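Local coordinates for protein glycerate dehydrogenase/glyoxylate reductase (PDB 2CUK) that probably reduces glyoxylate and hydroxypyruvate with a nicotinamide coenzyme, as a member of the D-isomer specific 2-hydroxyacid dehydrogenase family, at residues A[97-102]-A[279-285]; A[105-110]-A[224-228]; A[110-116]-A[137-142]; A[145-151]-A[195-201]. All blocks are in the same frame, centred on the assembly; numbering follows the deposited sequence.

In the fold
Helix 99-114 joins three contacts. Its start belongs to interaction 1, at the crossovers between the two domains, its middle packs on strand 224-227 in interaction 2, and its end meets loop 137-142 in interaction 3. Interactions 2 and 3 share Leu-110, their centres about 11 Å apart. Interaction 4 pairs 146-150 with 196-199, the neighbour of 224-227, its centre about 9 Å from that of interaction 2; Val-197 O lies 2.7 Å from Leu-226 N, a probable hydrogen bond. Interaction 4 also holds Gly-151, first glycine of a probable dinucleotide-binding motif. Interactions 1 and 3, centres about 23 Å apart in one chain, meet across the dimer: Arg-115 of one subunit donates hydrogen bonds to Ala-101 O and Gly-279 O of the other.

Interaction 1 of 4, residues A[97-102]-A[279-285]; sequences VLTEAT and GSAGRTT
The two crossovers between the domains of this D-2-hydroxyacid dehydrogenase fold run side by side: 97-102 leads from the five-stranded sheet into helix 99-114, and 279-285 leaves the six-stranded sheet for helix 283-301. In Thr-285 a chi1 of -67° sets OG1 beside the backbone N and CG2 anti to it: CG2 lies against the other backbone, 3.6 Å from Val-97 O and 3.7 Å from Leu-98 CA, while OG1 sits 3.5 Å from Ala-101 CB. Val-97 slides past Thr-285 in the opposite direction, with CG1 3.5 Å from Thr-285 O. Next to this, Leu-98 CB meets Ser-280 CB at 3.7 Å, and the Ser-280 hydroxyl is taken by Arg-286. A water binds Thr-285 OG1 at 2.9 Å, donates to Val-97 O and accepts from Ala-101 N, joining both segments; Asp-141 OD1 of the second subunit bonds the same hydroxyl. Thr-102 OG1 grips Leu-98 O at 2.6 Å, from the face of the carbonyl plane opposite to Thr-102 N. Ala-101 O and Gly-279 O, both acceptors, lie 3.1 Å apart. Arg-115 of the second subunit donates to both, so its positive charge probably offsets their repulsion and couples the crossovers to the dimer.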
loop_
_atom_site.group_PDB
_atom_site.type_symbol
_atom_site.label_atom_id
_atom_site.label_comp_id
_atom_site.label_asym_id
_atom_site.label_seq_id
_atom_site.Cartn_x
_atom_site.Cartn_y
_atom_site.Cartn_z
ATOM N N VAL A 97 13.301 -12.436 -11.665
ATOM C CA VAL A 97 12.985 -11.056 -12.022
ATOM C C VAL A 97 11.759 -10.360 -11.418
ATOM O O VAL A 97 11.826 -9.176 -11.077
ATOM C CB VAL A 97 12.900 -10.936 -13.560
ATOM C CG1 VAL A 97 12.538 -9.516 -13.964
ATOM C CG2 VAL A 97 14.236 -11.351 -14.178
ATOM N N LEU A 98 10.644 -11.068 -11.280
ATOM C CA LEU A 98 9.434 -10.435 -10.755
ATOM C C LEU A 98 9.112 -10.705 -9.287
ATOM O O LEU A 98 8.014 -10.388 -8.825
ATOM C CB LEU A 98 8.233 -10.833 -11.623
ATOM C CG LEU A 98 7.987 -12.328 -11.865
ATOM C CD1 LEU A 98 7.619 -13.023 -10.572
ATOM C CD2 LEU A 98 6.865 -12.494 -12.885
ATOM N N THR A 99 10.068 -11.265 -8.553
ATOM C CA THR A 99 9.859 -11.596 -7.145
ATOM C C THR A 99 9.524 -10.396 -6.257
ATOM O O THR A 99 8.459 -10.354 -5.635
ATOM C CB THR A 99 11.096 -12.311 -6.561
ATOM O OG1 THR A 99 11.388 -13.475 -7.348
ATOM C CG2 THR A 99 10.837 -12.737 -5.129
ATOM N N GLU A 100 10.436 -9.430 -6.200
ATOM C CA GLU A 100 10.258 -8.234 -5.384
ATOM C C GLU A 100 9.011 -7.437 -5.734
ATOM O O GLU A 100 8.311 -6.941 -4.847
ATOM C CB GLU A 100 11.482 -7.329 -5.515
ATOM C CG GLU A 100 12.768 -7.963 -5.014
ATOM C CD GLU A 100 12.683 -8.333 -3.550
ATOM O OE1 GLU A 100 12.342 -7.448 -2.737
ATOM O OE2 GLU A 100 12.959 -9.502 -3.212
ATOM N N ALA A 101 8.744 -7.307 -7.029
ATOM C CA ALA A 101 7.583 -6.558 -7.504
ATOM C C ALA A 101 6.279 -7.208 -7.043
ATOM O O ALA A 101 5.354 -6.530 -6.595
ATOM C CB ALA A 101 7.616 -6.469 -9.035
ATOM N N THR A 102 6.212 -8.529 -7.163
ATOM C CA THR A 102 5.022 -9.269 -6.759
ATOM C C THR A 102 4.845 -9.188 -5.249
ATOM O O THR A 102 3.721 -9.090 -4.749
ATOM C CB THR A 102 5.132 -10.742 -7.172
ATOM O OG1 THR A 102 5.427 -10.808 -8.571
ATOM C CG2 THR A 102 3.819 -11.490 -6.887
ATOM N N GLY A 279 0.567 -7.680 -10.448
ATOM C CA GLY A 279 1.611 -8.039 -9.504
ATOM C C GLY A 279 3.038 -7.742 -9.944
ATOM O O GLY A 279 3.835 -7.248 -9.152
ATOM N N SER A 280 3.366 -8.037 -11.199
ATOM C CA SER A 280 4.724 -7.801 -11.701
ATOM C C SER A 280 4.843 -6.501 -12.480
ATOM O O SER A 280 5.860 -6.255 -13.125
ATOM C CB SER A 280 5.158 -8.951 -12.611
ATOM O OG SER A 280 4.376 -8.978 -13.797
ATOM N N ALA A 281 3.819 -5.660 -12.393
ATOM C CA ALA A 281 3.794 -4.412 -13.143
ATOM C C ALA A 281 4.695 -3.265 -12.685
ATOM O O ALA A 281 4.255 -2.119 -12.586
ATOM C CB ALA A 281 2.356 -3.922 -13.269
ATOM N N GLY A 282 5.955 -3.575 -12.404
ATOM C CA GLY A 282 6.906 -2.542 -12.040
ATOM C C GLY A 282 7.563 -2.274 -13.381
ATOM O O GLY A 282 7.835 -3.225 -14.115
ATOM N N ARG A 283 7.809 -1.014 -13.731
ATOM C CA ARG A 283 8.410 -0.730 -15.028
ATOM C C ARG A 283 9.781 -1.381 -15.184
ATOM O O ARG A 283 10.061 -2.004 -16.204
ATOM C CB ARG A 283 8.519 0.779 -15.268
ATOM C CG ARG A 283 9.031 1.135 -16.671
ATOM C CD ARG A 283 8.994 2.641 -16.907
ATOM N NE ARG A 283 7.628 3.156 -16.873
ATOM C CZ ARG A 283 6.773 3.070 -17.886
ATOM N NH1 ARG A 283 7.143 2.494 -19.022
ATOM N NH2 ARG A 283 5.543 3.550 -17.759
ATOM N N THR A 284 10.635 -1.243 -14.176
ATOM C CA THR A 284 11.965 -1.841 -14.249
ATOM C C THR A 284 11.872 -3.367 -14.318
ATOM O O THR A 284 12.657 -4.018 -15.008
ATOM C CB THR A 284 12.822 -1.437 -13.039
ATOM O OG1 THR A 284 12.957 -0.011 -13.018
ATOM C CG2 THR A 284 14.210 -2.066 -13.129
ATOM N N THR A 285 10.907 -3.935 -13.603
ATOM C CA THR A 285 10.717 -5.381 -13.604
ATOM C C THR A 285 10.314 -5.862 -15.001
ATOM O O THR A 285 10.875 -6.834 -15.521
ATOM C CB THR A 285 9.634 -5.795 -12.576
ATOM O OG1 THR A 285 10.118 -5.529 -11.254
ATOM C CG2 THR A 285 9.297 -7.281 -12.701
HETATM O O HOH W 1 10.731 -7.497 -9.200
#

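Interaction 2 of 4, residues A[105-110]-A[224-228]; sequences LTLALL and ILLNT
Leu-226 and Thr-228 meet Leu-110 and Thr-106 with no ring or guanidinium between them; the flat side-chain group of these segments, the Asn-227 amide, leaves the strand away from the helix. There its side chain touches Val-234, Val-254 and Leu-199, OD1 accepts from Ala-229 N and ND2 donates to Arg-230 O. The contact is helix-on-sheet packing in the Rossmann-type coenzyme domain. Helix 105-110 runs nearly antiparallel to strand 224-227, at 153° and with an axis separation of 8.9 Å. Leu-226 forks against the helix: CD1 lies 3.6 Å from Leu-110 CB, and CD2 comes within 3.9 Å of Leu-110 CA. An alanine at Leu-226 would take away both methyl branches and is likely to open a gap under Leu-110. To one end Leu-110 CD1 touches Ile-224 CD1 at 4.2 Å. Toward the other, Leu-109 and Thr-228 slide past each other in opposite senses, CD1 against CG2 at 3.7 Å. The Thr-106 hydroxyl has a firm partner one helical turn back, the carbonyl oxygen of Thr-102. The Thr-228 side chain crosses that of Thr-106 at about a right angle; with chi1 at 58° its OG1 stands between the backbone N and the carbonyl carbon, 2.9 Å from Thr-106 OG1.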
loop_
_atom_site.group_PDB
_atom_site.type_symbol
_atom_site.label_atom_id
_atom_site.label_comp_id
_atom_site.label_asym_id
_atom_site.label_seq_id
_atom_site.Cartn_x
_atom_site.Cartn_y
_atom_site.Cartn_z
ATOM N N LEU A 105 3.412 -5.703 -4.243
ATOM C CA LEU A 105 1.980 -5.526 -4.429
ATOM C C LEU A 105 1.171 -6.388 -3.464
ATOM O O LEU A 105 0.053 -6.061 -3.079
ATOM C CB LEU A 105 1.626 -5.884 -5.869
ATOM C CG LEU A 105 0.142 -5.659 -6.167
ATOM C CD1 LEU A 105 -0.118 -4.342 -6.907
ATOM C CD2 LEU A 105 -0.462 -6.765 -7.035
ATOM N N THR A 106 1.747 -7.554 -3.110
ATOM C CA THR A 106 1.103 -8.353 -2.077
ATOM C C THR A 106 0.932 -7.516 -0.815
ATOM O O THR A 106 -0.141 -7.442 -0.229
ATOM C CB THR A 106 1.958 -9.591 -1.783
ATOM O OG1 THR A 106 2.082 -10.372 -2.976
ATOM C CG2 THR A 106 1.284 -10.445 -0.701
ATOM N N LEU A 107 2.016 -6.865 -0.414
ATOM C CA LEU A 107 1.980 -5.998 0.755
ATOM C C LEU A 107 1.040 -4.817 0.537
ATOM O O LEU A 107 0.325 -4.418 1.447
ATOM C CB LEU A 107 3.385 -5.487 1.090
ATOM C CG LEU A 107 4.131 -6.279 2.168
ATOM C CD1 LEU A 107 3.413 -6.102 3.493
ATOM C CD2 LEU A 107 4.207 -7.755 1.792
ATOM N N ALA A 108 1.037 -4.265 -0.672
ATOM C CA ALA A 108 0.174 -3.129 -0.979
ATOM C C ALA A 108 -1.296 -3.515 -0.775
ATOM O O ALA A 108 -2.090 -2.717 -0.280
ATOM C CB ALA A 108 0.405 -2.670 -2.413
ATOM N N LEU A 109 -1.647 -4.741 -1.160
ATOM C CA LEU A 109 -3.014 -5.236 -1.018
ATOM C C LEU A 109 -3.361 -5.491 0.447
ATOM O O LEU A 109 -4.481 -5.222 0.885
ATOM C CB LEU A 109 -3.205 -6.525 -1.834
ATOM C CG LEU A 109 -3.296 -6.365 -3.359
ATOM C CD1 LEU A 109 -3.345 -7.738 -4.032
ATOM C CD2 LEU A 109 -4.538 -5.551 -3.712
ATOM N N LEU A 110 -2.404 -6.010 1.208
ATOM C CA LEU A 110 -2.642 -6.258 2.627
ATOM C C LEU A 110 -2.979 -4.928 3.302
ATOM O O LEU A 110 -3.960 -4.822 4.037
ATOM C CB LEU A 110 -1.401 -6.877 3.280
ATOM C CG LEU A 110 -1.376 -6.916 4.815
ATOM C CD1 LEU A 110 -2.652 -7.548 5.352
ATOM C CD2 LEU A 110 -0.161 -7.691 5.283
ATOM N N ILE A 224 -8.047 -11.844 6.995
ATOM C CA ILE A 224 -7.897 -11.288 5.655
ATOM C C ILE A 224 -7.251 -12.328 4.738
ATOM O O ILE A 224 -6.303 -13.006 5.133
ATOM C CB ILE A 224 -6.980 -10.043 5.644
ATOM C CG1 ILE A 224 -7.624 -8.901 6.434
ATOM C CG2 ILE A 224 -6.711 -9.617 4.199
ATOM C CD1 ILE A 224 -6.712 -7.690 6.596
ATOM N N LEU A 225 -7.772 -12.449 3.521
ATOM C CA LEU A 225 -7.221 -13.375 2.537
ATOM C C LEU A 225 -6.550 -12.594 1.413
ATOM O O LEU A 225 -7.128 -11.650 0.876
ATOM C CB LEU A 225 -8.321 -14.249 1.930
ATOM C CG LEU A 225 -7.859 -15.126 0.758
ATOM C CD1 LEU A 225 -6.926 -16.225 1.261
ATOM C CD2 LEU A 225 -9.067 -15.738 0.066
ATOM N N LEU A 226 -5.336 -12.999 1.055
ATOM C CA LEU A 226 -4.597 -12.349 -0.020
ATOM C C LEU A 226 -4.208 -13.382 -1.077
ATOM O O LEU A 226 -3.781 -14.491 -0.747
ATOM C CB LEU A 226 -3.324 -11.692 0.528
ATOM C CG LEU A 226 -3.453 -10.627 1.622
ATOM C CD1 LEU A 226 -2.064 -10.183 2.059
ATOM C CD2 LEU A 226 -4.259 -9.439 1.104
ATOM N N ASN A 227 -4.369 -13.031 -2.346
ATOM C CA ASN A 227 -3.982 -13.942 -3.419
ATOM C C ASN A 227 -3.410 -13.196 -4.616
ATOM O O ASN A 227 -4.137 -12.536 -5.358
ATOM C CB ASN A 227 -5.164 -14.806 -3.875
ATOM C CG ASN A 227 -4.759 -15.835 -4.926
ATOM O OD1 ASN A 227 -3.587 -16.204 -5.028
ATOM N ND2 ASN A 227 -5.728 -16.311 -5.700
ATOM N N THR A 228 -2.096 -13.292 -4.787
ATOM C CA THR A 228 -1.425 -12.653 -5.912
ATOM C C THR A 228 -0.759 -13.740 -6.763
ATOM O O THR A 228 0.042 -13.442 -7.651
ATOM C CB THR A 228 -0.351 -11.649 -5.440
ATOM O OG1 THR A 228 0.617 -12.322 -4.622
ATOM C CG2 THR A 228 -0.996 -10.514 -4.642
#

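Interaction 3 of 4, residues A[110-116]-A[137-142]; sequences LLAVARR and LLGLDL
Arg-116 lays its guanidinium beside Leu-137, whose CD2 stands 3.7 Å above one face and offset toward the rim, while Leu-138 O lies almost in the guanidinium plane and accepts from NH1 at 3.0 Å (154° at the hydrogen). One flat group is thus packed on a face and bonded in its plane; NH2 forms a salt bridge with Glu-119. Leu-142 makes the apolar end of the contact: it crosses Leu-111 at about a right angle, CD1 to CD2 of Leu-111 at 3.7 Å, and sets its own CD2 4.0 Å from Ala-114 CB. Between these ends Leu-140 N donates to Ala-114 O at 2.9 Å, and Gly-139 CA approaches the same oxygen to 3.2 Å. In Arg-115 the bend at chi2 (-68°) brings CD 3.6 Å from Leu-140 O, and the bend at chi3 then turns the guanidinium; NE donates to a water, and NH1 and NH2 donate to Ala-101 O and Gly-279 O, respectively, of the second subunit. Helix 99-114 stops here in a Schellman motif with Arg-116 as its positive-phi residue, and the loop 137-142 runs past that end on its way to strand 146-150, with Leu-140 and Ala-114 both against Ile-224 of strand 224-227.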
loop_
_atom_site.group_PDB
_atom_site.type_symbol
_atom_site.label_atom_id
_atom_site.label_comp_id
_atom_site.label_asym_id
_atom_site.label_seq_id
_atom_site.Cartn_x
_atom_site.Cartn_y
_atom_site.Cartn_z
ATOM N N LEU A 110 -2.404 -6.010 1.208
ATOM C CA LEU A 110 -2.642 -6.258 2.627
ATOM C C LEU A 110 -2.979 -4.928 3.302
ATOM O O LEU A 110 -3.960 -4.822 4.037
ATOM C CB LEU A 110 -1.401 -6.877 3.280
ATOM C CG LEU A 110 -1.376 -6.916 4.815
ATOM C CD1 LEU A 110 -2.652 -7.548 5.352
ATOM C CD2 LEU A 110 -0.161 -7.691 5.283
ATOM N N LEU A 111 -2.163 -3.911 3.035
ATOM C CA LEU A 111 -2.371 -2.589 3.616
ATOM C C LEU A 111 -3.630 -1.936 3.064
ATOM O O LEU A 111 -4.343 -1.245 3.791
ATOM C CB LEU A 111 -1.157 -1.698 3.345
ATOM C CG LEU A 111 0.120 -2.070 4.104
ATOM C CD1 LEU A 111 1.319 -1.331 3.521
ATOM C CD2 LEU A 111 -0.065 -1.726 5.577
ATOM N N ALA A 112 -3.907 -2.161 1.783
ATOM C CA ALA A 112 -5.093 -1.588 1.160
ATOM C C ALA A 112 -6.356 -2.073 1.870
ATOM O O ALA A 112 -7.269 -1.295 2.122
ATOM C CB ALA A 112 -5.148 -1.967 -0.307
ATOM N N VAL A 113 -6.396 -3.366 2.178
ATOM C CA VAL A 113 -7.535 -3.981 2.851
ATOM C C VAL A 113 -7.548 -3.677 4.348
ATOM O O VAL A 113 -8.541 -3.184 4.880
ATOM C CB VAL A 113 -7.526 -5.523 2.666
ATOM C CG1 VAL A 113 -8.633 -6.169 3.502
ATOM C CG2 VAL A 113 -7.712 -5.870 1.201
ATOM N N ALA A 114 -6.435 -3.962 5.016
ATOM C CA ALA A 114 -6.324 -3.777 6.456
ATOM C C ALA A 114 -6.676 -2.347 6.884
ATOM O O ALA A 114 -7.342 -2.112 7.884
ATOM C CB ALA A 114 -4.891 -4.108 6.871
ATOM N N ARG A 115 -6.174 -1.369 6.105
ATOM C CA ARG A 115 -6.381 0.022 6.513
ATOM C C ARG A 115 -7.363 0.765 5.595
ATOM O O ARG A 115 -7.449 1.986 5.591
ATOM C CB ARG A 115 -5.024 0.728 6.503
ATOM C CG ARG A 115 -4.032 0.094 7.477
ATOM C CD ARG A 115 -4.442 0.314 8.939
ATOM N NE ARG A 115 -4.929 1.683 9.136
ATOM C CZ ARG A 115 -4.048 2.590 9.598
ATOM N NH1 ARG A 115 -2.800 2.236 9.850
ATOM N NH2 ARG A 115 -4.442 3.852 9.795
ATOM N N ARG A 116 -8.105 -0.021 4.790
ATOM C CA ARG A 116 -9.191 0.553 3.993
ATOM C C ARG A 116 -8.741 1.765 3.179
ATOM O O ARG A 116 -9.406 2.791 3.121
ATOM C CB ARG A 116 -10.311 0.958 4.948
ATOM C CG ARG A 116 -10.725 -0.185 5.874
ATOM C CD ARG A 116 -11.672 0.286 6.980
ATOM N NE ARG A 116 -12.999 0.562 6.425
ATOM C CZ ARG A 116 -13.977 0.873 7.292
ATOM N NH1 ARG A 116 -13.725 0.922 8.588
ATOM N NH2 ARG A 116 -15.196 1.165 6.831
ATOM N N LEU A 137 -13.248 5.317 9.436
ATOM C CA LEU A 137 -12.466 4.343 8.686
ATOM C C LEU A 137 -11.434 3.559 9.500
ATOM O O LEU A 137 -10.290 3.395 9.079
ATOM C CB LEU A 137 -11.778 5.052 7.521
ATOM C CG LEU A 137 -12.751 5.579 6.463
ATOM C CD1 LEU A 137 -12.062 6.592 5.567
ATOM C CD2 LEU A 137 -13.294 4.396 5.652
ATOM N N LEU A 138 -11.848 3.065 10.660
ATOM C CA LEU A 138 -10.950 2.297 11.514
ATOM C C LEU A 138 -10.590 0.976 10.851
ATOM O O LEU A 138 -11.459 0.256 10.358
ATOM C CB LEU A 138 -11.604 2.035 12.877
ATOM C CG LEU A 138 -11.894 3.269 13.734
ATOM C CD1 LEU A 138 -12.614 2.856 15.015
ATOM C CD2 LEU A 138 -10.588 3.987 14.054
ATOM N N GLY A 139 -9.299 0.664 10.829
ATOM C CA GLY A 139 -8.858 -0.578 10.223
ATOM C C GLY A 139 -8.174 -1.474 11.235
ATOM O O GLY A 139 -8.391 -1.347 12.441
ATOM N N LEU A 140 -7.336 -2.380 10.746
ATOM C CA LEU A 140 -6.620 -3.295 11.623
ATOM C C LEU A 140 -5.159 -2.916 11.790
ATOM O O LEU A 140 -4.440 -2.763 10.802
ATOM C CB LEU A 140 -6.665 -4.718 11.062
ATOM C CG LEU A 140 -8.007 -5.401 10.823
ATOM C CD1 LEU A 140 -7.747 -6.805 10.288
ATOM C CD2 LEU A 140 -8.805 -5.457 12.114
ATOM N N ASP A 141 -4.722 -2.755 13.037
ATOM C CA ASP A 141 -3.320 -2.467 13.311
ATOM C C ASP A 141 -2.638 -3.807 13.037
ATOM O O ASP A 141 -3.115 -4.847 13.491
ATOM C CB ASP A 141 -3.126 -2.075 14.777
ATOM C CG ASP A 141 -3.613 -0.671 15.075
ATOM O OD1 ASP A 141 -2.970 0.292 14.613
ATOM O OD2 ASP A 141 -4.640 -0.528 15.766
ATOM N N LEU A 142 -1.531 -3.789 12.304
ATOM C CA LEU A 142 -0.829 -5.022 11.956
ATOM C C LEU A 142 0.122 -5.566 13.015
ATOM O O LEU A 142 0.426 -6.756 13.028
ATOM C CB LEU A 142 -0.053 -4.821 10.651
ATOM C CG LEU A 142 -0.893 -4.455 9.425
ATOM C CD1 LEU A 142 0.025 -4.254 8.217
ATOM C CD2 LEU A 142 -1.905 -5.553 9.155
HETATM O O HOH W 2 -7.473 2.762 8.434
HETATM O O HOH W 3 -1.879 -0.531 11.106
HETATM O O HOH W 4 -14.676 2.795 11.207
#

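Interaction 4 of 4, residues A[145-151]-A[195-201]; sequences LTLGLVG and DVVSLHT
This is a parallel strand pairing inside the six-stranded Rossmann-type sheet, where strand 146-150 lies between 169-173 and 196-199. The chain runs from strand 146-150 to one neighbour and later to the other, and in such folds the dinucleotide binds at the C-terminal ends of these strands, where Gly-151 opens a probable GxGxxG motif. The pairing is regular: the strand axes lie 4.7 Å apart at 24°, and the bonds Gly-148 N to Val-196 O (2.7 Å), Ser-198 N to Gly-148 O and Val-150 N to Ser-198 O all run nearly straight. At the N-terminal end Thr-146 O takes two donors, Asp-195 N and Val-196 N. Asp-195 returns the grip: OD2, through its anti lone pair, accepts from Thr-146 N at 2.7 Å and 174°, while OD1 pairs with Lys-220. A leucine in place of Asp-195 would probably leave Thr-146 N without its acceptor and Lys-220 without this counter-charge. On one face Leu-147 CD1 meets Val-196 CG1 at 3.5 Å; on the other Val-150 and Leu-199 lie side by side, CB to CD2 at 3.7 Å. Gly-151 has phi 108°, where a CB would jam against Val-150 O and His-200 O. Near the plane of the His-200 ring, at its edge, Leu-149 CD2 touches His-200 CD2 at 3.7 Å.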
loop_
_atom_site.group_PDB
_atom_site.type_symbol
_atom_site.label_atom_id
_atom_site.label_comp_id
_atom_site.label_asym_id
_atom_site.label_seq_id
_atom_site.Cartn_x
_atom_site.Cartn_y
_atom_site.Cartn_z
ATOM N N LEU A 145 0.016 -9.134 14.782
ATOM C CA LEU A 145 -0.822 -10.068 14.039
ATOM C C LEU A 145 0.028 -11.113 13.336
ATOM O O LEU A 145 1.207 -10.888 13.049
ATOM C CB LEU A 145 -1.687 -9.332 13.010
ATOM C CG LEU A 145 -2.957 -8.652 13.533
ATOM C CD1 LEU A 145 -2.603 -7.599 14.568
ATOM C CD2 LEU A 145 -3.704 -8.025 12.369
ATOM N N THR A 146 -0.583 -12.257 13.053
ATOM C CA THR A 146 0.119 -13.345 12.393
ATOM C C THR A 146 -0.198 -13.494 10.913
ATOM O O THR A 146 -1.359 -13.632 10.514
ATOM C CB THR A 146 -0.174 -14.693 13.087
ATOM O OG1 THR A 146 0.360 -14.665 14.417
ATOM C CG2 THR A 146 0.450 -15.845 12.312
ATOM N N LEU A 147 0.852 -13.463 10.101
ATOM C CA LEU A 147 0.709 -13.643 8.666
ATOM C C LEU A 147 1.040 -15.098 8.368
ATOM O O LEU A 147 2.112 -15.588 8.732
ATOM C CB LEU A 147 1.676 -12.737 7.901
ATOM C CG LEU A 147 1.782 -13.010 6.398
ATOM C CD1 LEU A 147 0.458 -12.685 5.717
ATOM C CD2 LEU A 147 2.913 -12.157 5.806
ATOM N N GLY A 148 0.106 -15.788 7.729
ATOM C CA GLY A 148 0.315 -17.175 7.378
ATOM C C GLY A 148 0.462 -17.282 5.877
ATOM O O GLY A 148 -0.447 -16.933 5.131
ATOM N N LEU A 149 1.616 -17.758 5.435
ATOM C CA LEU A 149 1.890 -17.908 4.016
ATOM C C LEU A 149 1.695 -19.357 3.584
ATOM O O LEU A 149 2.191 -20.269 4.240
ATOM C CB LEU A 149 3.331 -17.475 3.725
ATOM C CG LEU A 149 3.679 -16.054 4.172
ATOM C CD1 LEU A 149 5.182 -15.895 4.283
ATOM C CD2 LEU A 149 3.090 -15.056 3.189
ATOM N N VAL A 150 0.962 -19.559 2.492
ATOM C CA VAL A 150 0.732 -20.895 1.953
ATOM C C VAL A 150 1.631 -20.975 0.729
ATOM O O VAL A 150 1.282 -20.485 -0.347
ATOM C CB VAL A 150 -0.734 -21.103 1.527
ATOM C CG1 VAL A 150 -0.911 -22.493 0.938
ATOM C CG2 VAL A 150 -1.650 -20.921 2.717
ATOM N N GLY A 151 2.796 -21.592 0.914
ATOM C CA GLY A 151 3.776 -21.700 -0.151
ATOM C C GLY A 151 4.886 -20.744 0.244
ATOM O O GLY A 151 4.618 -19.570 0.504
ATOM N N ASP A 195 -3.986 -14.409 11.053
ATOM C CA ASP A 195 -4.835 -13.224 11.006
ATOM C C ASP A 195 -4.935 -12.809 9.542
ATOM O O ASP A 195 -5.933 -12.241 9.106
ATOM C CB ASP A 195 -4.216 -12.104 11.836
ATOM C CG ASP A 195 -4.215 -12.420 13.316
ATOM O OD1 ASP A 195 -5.312 -12.479 13.902
ATOM O OD2 ASP A 195 -3.124 -12.620 13.888
ATOM N N VAL A 196 -3.877 -13.104 8.793
ATOM C CA VAL A 196 -3.822 -12.815 7.367
ATOM C C VAL A 196 -3.266 -14.049 6.664
ATOM O O VAL A 196 -2.219 -14.562 7.050
ATOM C CB VAL A 196 -2.876 -11.631 7.046
ATOM C CG1 VAL A 196 -2.836 -11.397 5.538
ATOM C CG2 VAL A 196 -3.339 -10.371 7.771
ATOM N N VAL A 197 -3.972 -14.538 5.654
ATOM C CA VAL A 197 -3.503 -15.692 4.895
ATOM C C VAL A 197 -3.149 -15.217 3.492
ATOM O O VAL A 197 -3.977 -14.620 2.812
ATOM C CB VAL A 197 -4.588 -16.787 4.772
ATOM C CG1 VAL A 197 -4.070 -17.929 3.900
ATOM C CG2 VAL A 197 -4.979 -17.303 6.157
ATOM N N SER A 198 -1.918 -15.476 3.061
ATOM C CA SER A 198 -1.487 -15.063 1.730
ATOM C C SER A 198 -1.058 -16.292 0.935
ATOM O O SER A 198 -0.285 -17.125 1.424
ATOM C CB SER A 198 -0.329 -14.061 1.828
ATOM O OG SER A 198 -0.055 -13.477 0.564
ATOM N N LEU A 199 -1.569 -16.408 -0.287
ATOM C CA LEU A 199 -1.263 -17.551 -1.138
ATOM C C LEU A 199 -0.081 -17.301 -2.067
ATOM O O LEU A 199 -0.004 -16.267 -2.739
ATOM C CB LEU A 199 -2.502 -17.935 -1.951
ATOM C CG LEU A 199 -3.760 -18.105 -1.098
ATOM C CD1 LEU A 199 -4.935 -18.483 -1.989
ATOM C CD2 LEU A 199 -3.523 -19.171 -0.022
ATOM N N HIS A 200 0.845 -18.255 -2.090
ATOM C CA HIS A 200 2.045 -18.154 -2.918
ATOM C C HIS A 200 2.495 -19.541 -3.343
ATOM O O HIS A 200 3.681 -19.860 -3.282
ATOM C CB HIS A 200 3.171 -17.481 -2.130
ATOM C CG HIS A 200 2.821 -16.116 -1.630
ATOM N ND1 HIS A 200 2.694 -15.028 -2.465
ATOM C CD2 HIS A 200 2.525 -15.673 -0.385
ATOM C CE1 HIS A 200 2.335 -13.973 -1.756
ATOM N NE2 HIS A 200 2.226 -14.337 -0.491
ATOM N N THR A 201 1.545 -20.367 -3.761
ATOM C CA THR A 201 1.853 -21.722 -4.191
ATOM C C THR A 201 1.372 -21.925 -5.622
ATOM O O THR A 201 0.336 -21.391 -6.023
ATOM C CB THR A 201 1.180 -22.767 -3.267
ATOM O OG1 THR A 201 1.636 -24.081 -3.610
ATOM C CG2 THR A 201 -0.337 -22.713 -3.411
HETATM O O HOH W 5 -0.954 -12.943 16.391
#